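Local coordinates for protein vestitone reductase (Medicago sativa, PDB 2P4H) that catalyses the stereospecific, NADPH-dependent reduction of (3R)-vestitone, the penultimate step in making the phytoalexin medicarpin for plant defence, at residues R99-D102 / G103-I107; D148-S152 / V153-G157; G192-C196 / P197-D201; H223-V227 / D228-R232. All blocks are in the same frame, centred on the assembly; numbering follows the deposited sequence.

Contact 1 of 4, residues R99-D102 / G103-I107; sequences RTVD and GALGI
Val101 and Leu105 sit one helical turn apart on helix 95-111, a helix of the Rossmann-type NADP(H)-binding domain. Their side chains run alongside each other and point the same way. Apolar contact joins CG1 of Val101 to CD1 of Leu105, 3.5 Å apart. The valine places this methyl by its chi1 of 176°, which sets CG1 anti to the backbone N and beside the carbonyl carbon.

Backbone bonds make up the rest. Four successive i to i+4 bonds cross the contact. Gly103 N donates to Arg99 O at 3.0 Å, and Ala104 N to Thr100 O at 3.1 Å. Leu105 N reaches Val101 O, and Gly106 N reaches Asp102 O.

Two polar side chains bond back to the preceding turn of the helix. Thr100 OG1 is hydrogen-bonded to Val96 O. Asp102 OD2 forms a salt bridge with Lys98 NZ.

Outside the contact, Thr100 and Ala104 meet Ala167 of helix 158-177, while the larger Leu105 meets Phe174 of the same helix. Leu105 CG also lies 3.2 Å from Val101 O, the oxygen that takes the Leu105 N-H.

Contact 2 of 4, residues D148-S152 / V153-G157; sequences DLLRS and VKPFG
Leu149 and Val153 touch through their methyl groups at the C-terminal end of helix 147-153. CD1 of Leu149 and CG2 of Val153 are 3.5 Å apart, tighter than usual for two carbons. The two side chains lie side by side and point the same way. Leu149 has CG anti to its N (chi1 -172°), and its chi2 of 63° turns CD1 to the valine.

A second apolar pair spans the helix end. Leu150 CD2 meets the ring of Pro155 at CG, 3.8 Å away, and the two side chains cross at about a right angle.

The backbone positions both pairs. Val153 N donates to Leu149 O at 2.9 Å, with 160° at the hydrogen. Lys154 N donates to Leu150 O, also at 2.9 Å, but stands well above the carbonyl plane, and this bond is more bent. Lys154 is where the chain leaves the helix, with a positive phi. Its CA also makes a CH...O contact with Leu150 O. The base of the lysine side chain lies against the helix end, with CG 3.4 Å from Arg151 O.

Further out, Asp146 OD1 accepts from Leu149 N. Leu150 and Pro155 both pack on Phe131. Leu150 also touches Ala161 and Val162 of helix 158-177. The loop 154-157 therefore links two helices that pack together, and Gly157 is the N-cap of the second.

Contact 3 of 4, residues G192-C196 / P197-D201; sequences GRFVC and PKLPD
Phe194 and Cys196 reach Pro200 because both hold their side chains between the backbone N and the carbonyl carbon, with chi1 of 54° and 50°. These torsions bring the phenylalanine ring and the cysteine sulfur to the same proline.

The main contact is a CH-pi interaction. Pro200 CD sits over the centre of the Phe194 ring, 3.7 Å from its centroid and only 4° off the ring normal. Pro200 CG turns to the cysteine and lies 3.8 Å from Cys196 SG. Leu199 approaches the ring obliquely, with CD1 3.9 Å from Phe194 CZ. In the plane of the ring, at its edge, lie the carbonyl oxygens of Gly192 and Cys196.

Residues 192-200 form an irregular loop that follows strand 189-191 and leads into helix 201-206. Pro200 stands at the N-cap position of that helix. The chain turns back through residues 196-199, and no clear hydrogen bond joins its two arms. Side-chain packing carries the contact. With an alanine in place of Phe194 the ring is gone, and a gap would probably open between the arms where Pro200 CD and Leu199 CD1 now pack.

Phe194, Cys196 and Pro200 also touch Phe12, which begins helix 12-23 and belongs to the predicted NADP(+)-binding glycine-rich segment. Phe194 further packs on Cys315 of helix 305-319. On that helix too, Glu318 OE1 makes a salt bridge with NH2 of Arg193.

Contact 4 of 4, residues H223-V227 / D228-R232; sequences HMVHV and DDVAR
The His226 ring receives Asp228 N at its edge, in the ring plane, and stacks with the ring of Tyr303, whose OH bonds to Asp228 OD2. Asp228 N donates to ND1 of His226 at 2.9 Å, with 155° at the hydrogen. His226 holds CG anti to its backbone N, which sets ND1 beside the N-H of Asp228. Asp228 CB packs beside the bond, 3.6 Å from His226 ND1. The His226 ring and the Asp228 carboxylate are turned 72° apart. At its other nitrogen, NE2, the ring is hydrogen-bonded to Asp311 OD2.

This is a helix N-cap. His226 ends strand 219-226 and stands just before helix 227-239, and its ND1 takes up a backbone N-H of the first turn. A leucine in its place would probably leave Asp228 N without its cap and Asp311 without this partner.

The helix itself begins at His226 O, which accepts from Val230 N at 3.2 Å. Val227 O then accepts from Ala231 N. A water bridges the junction, accepting from His226 N and donating to Asp229 OD2. Asp229 OD1 forms a salt bridge with Arg232 NH1 at 2.8 Å, though the hydrogen bond within it is weak.

On the apolar side, Val225 and Val230 cross at about a right angle. Val225 CG1 lies 3.6 Å from Val230 CG2, and Val230 packs on Leu13 of helix 12-23.

Contacts 1 and 4 are buried, contact 3 is partly buried, and contact 2 lies at the surface. Contact 1 is the regular middle of a helix. Contact 2 lies where a helix stops, contact 4 where a strand gives way to a helix, and contact 3 in the loop that leads into one. Contacts 1 and 2 both border helix 158-177, with nearest atoms about 8 Å apart. Contacts 3 and 4 touch directly, Arg193 O lying 3.6 Å from Val227 CG1, and both adjoin helices 12-23 and 305-319. Packing dominates contact 3, whereas contact 4 is rich in buried polar bonds.

Contact 1 of 4, residues R99-D102 / G103-I107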
loop_
_atom_site.group_PDB
_atom_site.type_symbol
_atom_site.label_atom_id
_atom_site.label_comp_id
_atom_site.label_asym_id
_atom_site.label_seq_id
_atom_site.Cartn_x
_atom_site.Cartn_y
_atom_site.Cartn_z
ATOM N N ARG A 99 9.656 -17.826 4.172
ATOM C CA ARG A 99 8.351 -17.566 3.571
ATOM C C ARG A 99 8.231 -16.105 3.151
ATOM O O ARG A 99 7.643 -15.795 2.113
ATOM C CB ARG A 99 7.229 -17.911 4.555
ATOM C CG ARG A 99 5.832 -17.624 4.020
ATOM C CD ARG A 99 4.754 -17.977 5.033
ATOM N NE ARG A 99 4.714 -19.410 5.320
ATOM C CZ ARG A 99 4.392 -20.345 4.431
ATOM N NH1 ARG A 99 4.079 -20.007 3.187
ATOM N NH2 ARG A 99 4.385 -21.622 4.787
ATOM N N THR A 100 8.790 -15.214 3.962
ATOM C CA THR A 100 8.748 -13.785 3.677
ATOM C C THR A 100 9.542 -13.445 2.423
ATOM O O THR A 100 9.012 -12.841 1.490
ATOM C CB THR A 100 9.311 -12.970 4.856
ATOM O OG1 THR A 100 8.476 -13.158 6.004
ATOM C CG2 THR A 100 9.365 -11.488 4.507
ATOM N N VAL A 101 10.809 -13.846 2.398
ATOM C CA VAL A 101 11.669 -13.568 1.254
ATOM C C VAL A 101 11.169 -14.257 -0.011
ATOM O O VAL A 101 11.156 -13.660 -1.087
ATOM C CB VAL A 101 13.122 -14.010 1.538
ATOM C CG1 VAL A 101 13.986 -13.802 0.303
ATOM C CG2 VAL A 101 13.681 -13.211 2.705
ATOM N N ASP A 102 10.750 -15.510 0.120
ATOM C CA ASP A 102 10.248 -16.269 -1.020
ATOM C C ASP A 102 8.988 -15.642 -1.619
ATOM O O ASP A 102 8.830 -15.604 -2.839
ATOM C CB ASP A 102 9.962 -17.715 -0.598
ATOM C CG ASP A 102 11.229 -18.491 -0.281
ATOM O OD1 ASP A 102 12.244 -17.856 0.071
ATOM O OD2 ASP A 102 11.209 -19.739 -0.372
ATOM N N GLY A 103 8.100 -15.148 -0.760
ATOM C CA GLY A 103 6.869 -14.535 -1.231
ATOM C C GLY A 103 7.104 -13.208 -1.927
ATOM O O GLY A 103 6.400 -12.847 -2.872
ATOM N N ALA A 104 8.097 -12.470 -1.450
ATOM C CA ALA A 104 8.423 -11.185 -2.047
ATOM C C ALA A 104 9.132 -11.393 -3.381
ATOM O O ALA A 104 8.892 -10.656 -4.339
ATOM C CB ALA A 104 9.320 -10.388 -1.110
ATOM N N LEU A 105 9.984 -12.415 -3.442
ATOM C CA LEU A 105 10.770 -12.691 -4.641
ATOM C C LEU A 105 10.192 -13.614 -5.705
ATOM O O LEU A 105 10.662 -13.591 -6.839
ATOM C CB LEU A 105 12.145 -13.237 -4.244
ATOM C CG LEU A 105 13.032 -12.347 -3.374
ATOM C CD1 LEU A 105 14.350 -13.060 -3.116
ATOM C CD2 LEU A 105 13.275 -11.015 -4.059
ATOM N N GLY A 106 9.194 -14.417 -5.352
ATOM C CA GLY A 106 8.618 -15.351 -6.310
ATOM C C GLY A 106 8.353 -14.809 -7.703
ATOM O O GLY A 106 8.944 -15.256 -8.694
ATOM N N ILE A 107 7.459 -13.836 -7.791
ATOM C CA ILE A 107 7.122 -13.267 -9.083
ATOM C C ILE A 107 8.265 -12.423 -9.661
ATOM O O ILE A 107 8.367 -12.256 -10.876
ATOM C CB ILE A 107 5.802 -12.460 -8.992
ATOM C CG1 ILE A 107 5.369 -12.011 -10.390
ATOM C CG2 ILE A 107 5.956 -11.292 -8.020
ATOM C CD1 ILE A 107 3.969 -11.436 -10.438
#

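Contact 2 of 4, residues D148-S152 / V153-G157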
loop_
_atom_site.group_PDB
_atom_site.type_symbol
_atom_site.label_atom_id
_atom_site.label_comp_id
_atom_site.label_asym_id
_atom_site.label_seq_id
_atom_site.Cartn_x
_atom_site.Cartn_y
_atom_site.Cartn_z
ATOM N N ASP A 148 16.981 -6.292 14.059
ATOM C CA ASP A 148 17.487 -6.839 15.312
ATOM C C ASP A 148 16.779 -6.193 16.495
ATOM O O ASP A 148 16.429 -6.868 17.465
ATOM C CB ASP A 148 18.997 -6.623 15.423
ATOM C CG ASP A 148 19.764 -7.312 14.312
ATOM O OD1 ASP A 148 19.440 -8.477 14.001
ATOM O OD2 ASP A 148 20.694 -6.692 13.754
ATOM N N LEU A 149 16.553 -4.886 16.406
ATOM C CA LEU A 149 15.875 -4.160 17.472
ATOM C C LEU A 149 14.421 -4.611 17.568
ATOM O O LEU A 149 13.874 -4.767 18.660
ATOM C CB LEU A 149 15.929 -2.655 17.204
ATOM C CG LEU A 149 15.431 -1.759 18.338
ATOM C CD1 LEU A 149 16.324 -1.940 19.559
ATOM C CD2 LEU A 149 15.440 -0.307 17.884
ATOM N N LEU A 150 13.793 -4.818 16.417
ATOM C CA LEU A 150 12.406 -5.256 16.390
ATOM C C LEU A 150 12.240 -6.608 17.072
ATOM O O LEU A 150 11.310 -6.808 17.850
ATOM C CB LEU A 150 11.905 -5.344 14.943
ATOM C CG LEU A 150 11.540 -4.028 14.253
ATOM C CD1 LEU A 150 11.423 -4.250 12.754
ATOM C CD2 LEU A 150 10.230 -3.503 14.828
ATOM N N ARG A 151 13.153 -7.529 16.779
ATOM C CA ARG A 151 13.099 -8.873 17.347
ATOM C C ARG A 151 13.399 -8.956 18.839
ATOM O O ARG A 151 12.914 -9.862 19.518
ATOM C CB ARG A 151 14.053 -9.796 16.586
ATOM C CG ARG A 151 13.564 -10.154 15.196
ATOM C CD ARG A 151 14.635 -10.876 14.394
ATOM N NE ARG A 151 14.097 -11.403 13.143
ATOM C CZ ARG A 151 14.837 -11.769 12.103
ATOM N NH1 ARG A 151 16.158 -11.665 12.156
ATOM N NH2 ARG A 151 14.255 -12.246 11.013
ATOM N N SER A 152 14.191 -8.019 19.347
ATOM C CA SER A 152 14.540 -8.025 20.765
ATOM C C SER A 152 13.585 -7.200 21.621
ATOM O O SER A 152 13.119 -7.666 22.660
ATOM C CB SER A 152 15.971 -7.521 20.958
ATOM O OG SER A 152 16.131 -6.208 20.449
ATOM N N VAL A 153 13.293 -5.980 21.180
ATOM C CA VAL A 153 12.402 -5.087 21.915
ATOM C C VAL A 153 10.928 -5.451 21.721
ATOM O O VAL A 153 10.105 -5.263 22.620
ATOM C CB VAL A 153 12.649 -3.622 21.501
ATOM C CG1 VAL A 153 11.657 -2.700 22.192
ATOM C CG2 VAL A 153 14.079 -3.224 21.865
ATOM N N LYS A 154 10.605 -5.972 20.543
ATOM C CA LYS A 154 9.253 -6.412 20.215
ATOM C C LYS A 154 8.112 -5.417 20.423
ATOM O O LYS A 154 7.144 -5.700 21.133
ATOM C CB LYS A 154 8.944 -7.711 20.967
ATOM C CG LYS A 154 9.843 -8.866 20.550
ATOM C CD LYS A 154 9.492 -10.165 21.260
ATOM C CE LYS A 154 9.784 -10.094 22.747
ATOM N NZ LYS A 154 9.604 -11.420 23.392
ATOM N N PRO A 155 8.206 -4.236 19.796
ATOM C CA PRO A 155 7.147 -3.233 19.936
ATOM C C PRO A 155 5.898 -3.741 19.224
ATOM O O PRO A 155 5.970 -4.681 18.430
ATOM C CB PRO A 155 7.745 -2.010 19.253
ATOM C CG PRO A 155 8.588 -2.626 18.169
ATOM C CD PRO A 155 9.280 -3.743 18.918
ATOM N N PHE A 156 4.755 -3.128 19.503
ATOM C CA PHE A 156 3.514 -3.550 18.870
ATOM C C PHE A 156 3.651 -3.590 17.347
ATOM O O PHE A 156 4.070 -2.613 16.726
ATOM C CB PHE A 156 2.373 -2.606 19.256
ATOM C CG PHE A 156 1.019 -3.102 18.841
ATOM C CD1 PHE A 156 0.488 -4.256 19.408
ATOM C CD2 PHE A 156 0.285 -2.433 17.869
ATOM C CE1 PHE A 156 -0.756 -4.740 19.012
ATOM C CE2 PHE A 156 -0.963 -2.909 17.464
ATOM C CZ PHE A 156 -1.483 -4.064 18.037
ATOM N N GLY A 157 3.297 -4.732 16.762
ATOM C CA GLY A 157 3.368 -4.897 15.319
ATOM C C GLY A 157 4.744 -5.243 14.780
ATOM O O GLY A 157 4.976 -5.153 13.571
#

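Contact 3 of 4, residues G192-C196 / P197-D201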
loop_
_atom_site.group_PDB
_atom_site.type_symbol
_atom_site.label_atom_id
_atom_site.label_comp_id
_atom_site.label_asym_id
_atom_site.label_seq_id
_atom_site.Cartn_x
_atom_site.Cartn_y
_atom_site.Cartn_z
ATOM N N GLY A 192 -9.306 5.748 1.422
ATOM C CA GLY A 192 -10.139 6.242 0.335
ATOM C C GLY A 192 -11.329 5.330 0.136
ATOM O O GLY A 192 -11.754 4.651 1.070
ATOM N N ARG A 193 -11.899 5.332 -1.066
ATOM C CA ARG A 193 -13.011 4.432 -1.343
ATOM C C ARG A 193 -12.379 3.060 -1.545
ATOM O O ARG A 193 -11.163 2.948 -1.704
ATOM C CB ARG A 193 -13.749 4.827 -2.626
ATOM C CG ARG A 193 -14.487 6.151 -2.580
ATOM C CD ARG A 193 -15.340 6.309 -3.835
ATOM N NE ARG A 193 -16.315 5.228 -3.948
ATOM C CZ ARG A 193 -17.491 5.205 -3.326
ATOM N NH1 ARG A 193 -17.860 6.212 -2.545
ATOM N NH2 ARG A 193 -18.292 4.158 -3.469
ATOM N N PHE A 194 -13.199 2.017 -1.532
ATOM C CA PHE A 194 -12.705 0.663 -1.737
ATOM C C PHE A 194 -13.786 -0.202 -2.366
ATOM O O PHE A 194 -14.978 0.081 -2.222
ATOM C CB PHE A 194 -12.231 0.057 -0.407
ATOM C CG PHE A 194 -13.261 0.091 0.695
ATOM C CD1 PHE A 194 -14.120 -0.989 0.906
ATOM C CD2 PHE A 194 -13.357 1.195 1.539
ATOM C CE1 PHE A 194 -15.053 -0.965 1.944
ATOM C CE2 PHE A 194 -14.284 1.230 2.576
ATOM C CZ PHE A 194 -15.136 0.148 2.783
ATOM N N VAL A 195 -13.370 -1.242 -3.080
ATOM C CA VAL A 195 -14.324 -2.144 -3.717
ATOM C C VAL A 195 -14.257 -3.555 -3.143
ATOM O O VAL A 195 -15.085 -4.403 -3.480
ATOM C CB VAL A 195 -14.113 -2.221 -5.254
ATOM C CG1 VAL A 195 -14.398 -0.865 -5.887
ATOM C CG2 VAL A 195 -12.697 -2.681 -5.577
ATOM N N CYS A 196 -13.279 -3.808 -2.276
ATOM C CA CYS A 196 -13.132 -5.125 -1.662
ATOM C C CYS A 196 -14.284 -5.417 -0.694
ATOM O O CYS A 196 -14.912 -4.499 -0.162
ATOM C CB CYS A 196 -11.777 -5.238 -0.953
ATOM S SG CYS A 196 -11.392 -3.886 0.168
ATOM N N PRO A 197 -14.571 -6.708 -0.452
ATOM C CA PRO A 197 -15.650 -7.158 0.434
ATOM C C PRO A 197 -15.585 -6.855 1.930
ATOM O O PRO A 197 -16.602 -6.941 2.615
ATOM C CB PRO A 197 -15.718 -8.659 0.147
ATOM C CG PRO A 197 -14.301 -8.999 -0.152
ATOM C CD PRO A 197 -13.881 -7.861 -1.058
ATOM N N LYS A 198 -14.412 -6.502 2.444
ATOM C CA LYS A 198 -14.285 -6.197 3.866
ATOM C C LYS A 198 -13.704 -4.808 4.090
ATOM O O LYS A 198 -12.997 -4.279 3.233
ATOM C CB LYS A 198 -13.389 -7.228 4.557
ATOM C CG LYS A 198 -13.936 -8.646 4.551
ATOM C CD LYS A 198 -12.999 -9.592 5.283
ATOM C CE LYS A 198 -13.553 -11.006 5.305
ATOM N NZ LYS A 198 -12.642 -11.942 6.023
ATOM N N LEU A 199 -14.006 -4.222 5.246
ATOM C CA LEU A 199 -13.489 -2.900 5.590
ATOM C C LEU A 199 -11.975 -2.986 5.776
ATOM O O LEU A 199 -11.495 -3.718 6.642
ATOM C CB LEU A 199 -14.131 -2.411 6.893
ATOM C CG LEU A 199 -13.628 -1.070 7.441
ATOM C CD1 LEU A 199 -13.989 0.047 6.472
ATOM C CD2 LEU A 199 -14.244 -0.811 8.804
ATOM N N PRO A 200 -11.197 -2.248 4.961
ATOM C CA PRO A 200 -9.739 -2.309 5.118
ATOM C C PRO A 200 -9.299 -1.839 6.501
ATOM O O PRO A 200 -9.802 -0.844 7.022
ATOM C CB PRO A 200 -9.226 -1.389 4.009
ATOM C CG PRO A 200 -10.297 -1.481 2.960
ATOM C CD PRO A 200 -11.568 -1.442 3.785
ATOM N N ASP A 201 -8.346 -2.556 7.084
ATOM C CA ASP A 201 -7.828 -2.231 8.401
ATOM C C ASP A 201 -7.304 -0.796 8.474
ATOM O O ASP A 201 -7.535 -0.098 9.459
ATOM C CB ASP A 201 -6.706 -3.212 8.761
ATOM C CG ASP A 201 -6.122 -2.952 10.130
ATOM O OD1 ASP A 201 -6.852 -3.118 11.127
ATOM O OD2 ASP A 201 -4.932 -2.580 10.205
#

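Contact 4 of 4, residues H223-V227 / D228-R232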
loop_
_atom_site.group_PDB
_atom_site.type_symbol
_atom_site.label_atom_id
_atom_site.label_comp_id
_atom_site.label_asym_id
_atom_site.label_seq_id
_atom_site.Cartn_x
_atom_site.Cartn_y
_atom_site.Cartn_z
ATOM N N HIS A 223 0.707 8.998 9.230
ATOM C CA HIS A 223 1.228 9.321 7.905
ATOM C C HIS A 223 0.155 8.668 7.018
ATOM O O HIS A 223 -0.287 7.541 7.285
ATOM C CB HIS A 223 2.659 8.787 7.632
ATOM C CG HIS A 223 3.011 7.485 8.290
ATOM N ND1 HIS A 223 4.227 7.297 8.914
ATOM C CD2 HIS A 223 2.391 6.280 8.308
ATOM C CE1 HIS A 223 4.343 6.035 9.285
ATOM N NE2 HIS A 223 3.242 5.396 8.930
ATOM N N MET A 224 -0.299 9.388 5.993
ATOM C CA MET A 224 -1.393 8.903 5.150
ATOM C C MET A 224 -1.266 9.236 3.666
ATOM O O MET A 224 -0.483 10.106 3.277
ATOM C CB MET A 224 -2.715 9.501 5.661
ATOM C CG MET A 224 -2.899 9.461 7.181
ATOM S SD MET A 224 -4.440 10.230 7.738
ATOM C CE MET A 224 -5.594 8.932 7.326
ATOM N N VAL A 225 -2.061 8.542 2.852
ATOM C CA VAL A 225 -2.105 8.759 1.406
ATOM C C VAL A 225 -3.463 8.293 0.881
ATOM O O VAL A 225 -4.070 7.384 1.443
ATOM C CB VAL A 225 -0.975 7.979 0.663
ATOM C CG1 VAL A 225 -1.198 6.474 0.778
ATOM C CG2 VAL A 225 -0.919 8.404 -0.800
ATOM N N HIS A 226 -3.942 8.935 -0.181
ATOM C CA HIS A 226 -5.216 8.562 -0.793
ATOM C C HIS A 226 -4.939 7.342 -1.674
ATOM O O HIS A 226 -3.987 7.338 -2.457
ATOM C CB HIS A 226 -5.747 9.718 -1.649
ATOM C CG HIS A 226 -7.160 9.534 -2.111
ATOM N ND1 HIS A 226 -7.548 8.494 -2.928
ATOM C CD2 HIS A 226 -8.277 10.261 -1.867
ATOM C CE1 HIS A 226 -8.844 8.589 -3.169
ATOM N NE2 HIS A 226 -9.310 9.651 -2.537
ATOM N N VAL A 227 -5.768 6.310 -1.547
ATOM C CA VAL A 227 -5.574 5.094 -2.325
ATOM C C VAL A 227 -5.493 5.330 -3.834
ATOM O O VAL A 227 -4.727 4.658 -4.524
ATOM C CB VAL A 227 -6.685 4.048 -2.019
ATOM C CG1 VAL A 227 -8.027 4.518 -2.552
ATOM C CG2 VAL A 227 -6.308 2.697 -2.617
ATOM N N ASP A 228 -6.264 6.279 -4.360
ATOM C CA ASP A 228 -6.200 6.509 -5.798
ATOM C C ASP A 228 -4.895 7.192 -6.201
ATOM O O ASP A 228 -4.445 7.052 -7.342
ATOM C CB ASP A 228 -7.406 7.307 -6.296
ATOM C CG ASP A 228 -7.592 7.182 -7.798
ATOM O OD1 ASP A 228 -7.612 6.036 -8.291
ATOM O OD2 ASP A 228 -7.713 8.219 -8.486
ATOM N N ASP A 229 -4.283 7.944 -5.288
ATOM C CA ASP A 229 -2.999 8.540 -5.627
ATOM C C ASP A 229 -1.957 7.419 -5.656
ATOM O O ASP A 229 -0.984 7.496 -6.403
ATOM C CB ASP A 229 -2.593 9.634 -4.633
ATOM C CG ASP A 229 -3.082 11.013 -5.057
ATOM O OD1 ASP A 229 -3.105 11.281 -6.279
ATOM O OD2 ASP A 229 -3.424 11.832 -4.181
ATOM N N VAL A 230 -2.159 6.369 -4.858
ATOM C CA VAL A 230 -1.218 5.253 -4.882
ATOM C C VAL A 230 -1.329 4.561 -6.242
ATOM O O VAL A 230 -0.319 4.192 -6.840
ATOM C CB VAL A 230 -1.502 4.224 -3.764
ATOM C CG1 VAL A 230 -0.553 3.037 -3.905
ATOM C CG2 VAL A 230 -1.311 4.869 -2.401
ATOM N N ALA A 231 -2.556 4.390 -6.733
ATOM C CA ALA A 231 -2.758 3.759 -8.034
ATOM C C ALA A 231 -2.140 4.652 -9.109
ATOM O O ALA A 231 -1.469 4.169 -10.020
ATOM C CB ALA A 231 -4.251 3.555 -8.303
ATOM N N ARG A 232 -2.361 5.960 -8.995
ATOM C CA ARG A 232 -1.800 6.901 -9.960
ATOM C C ARG A 232 -0.270 6.856 -9.944
ATOM O O ARG A 232 0.364 6.944 -10.993
ATOM C CB ARG A 232 -2.289 8.323 -9.668
ATOM C CG ARG A 232 -3.767 8.542 -9.984
ATOM C CD ARG A 232 -4.237 9.970 -9.691
ATOM N NE ARG A 232 -3.544 10.960 -10.512
ATOM C CZ ARG A 232 -2.509 11.689 -10.104
ATOM N NH1 ARG A 232 -2.041 11.558 -8.873
ATOM N NH2 ARG A 232 -1.922 12.535 -10.941
HETATM O O HOH W 1 -2.937 11.363 -1.494
#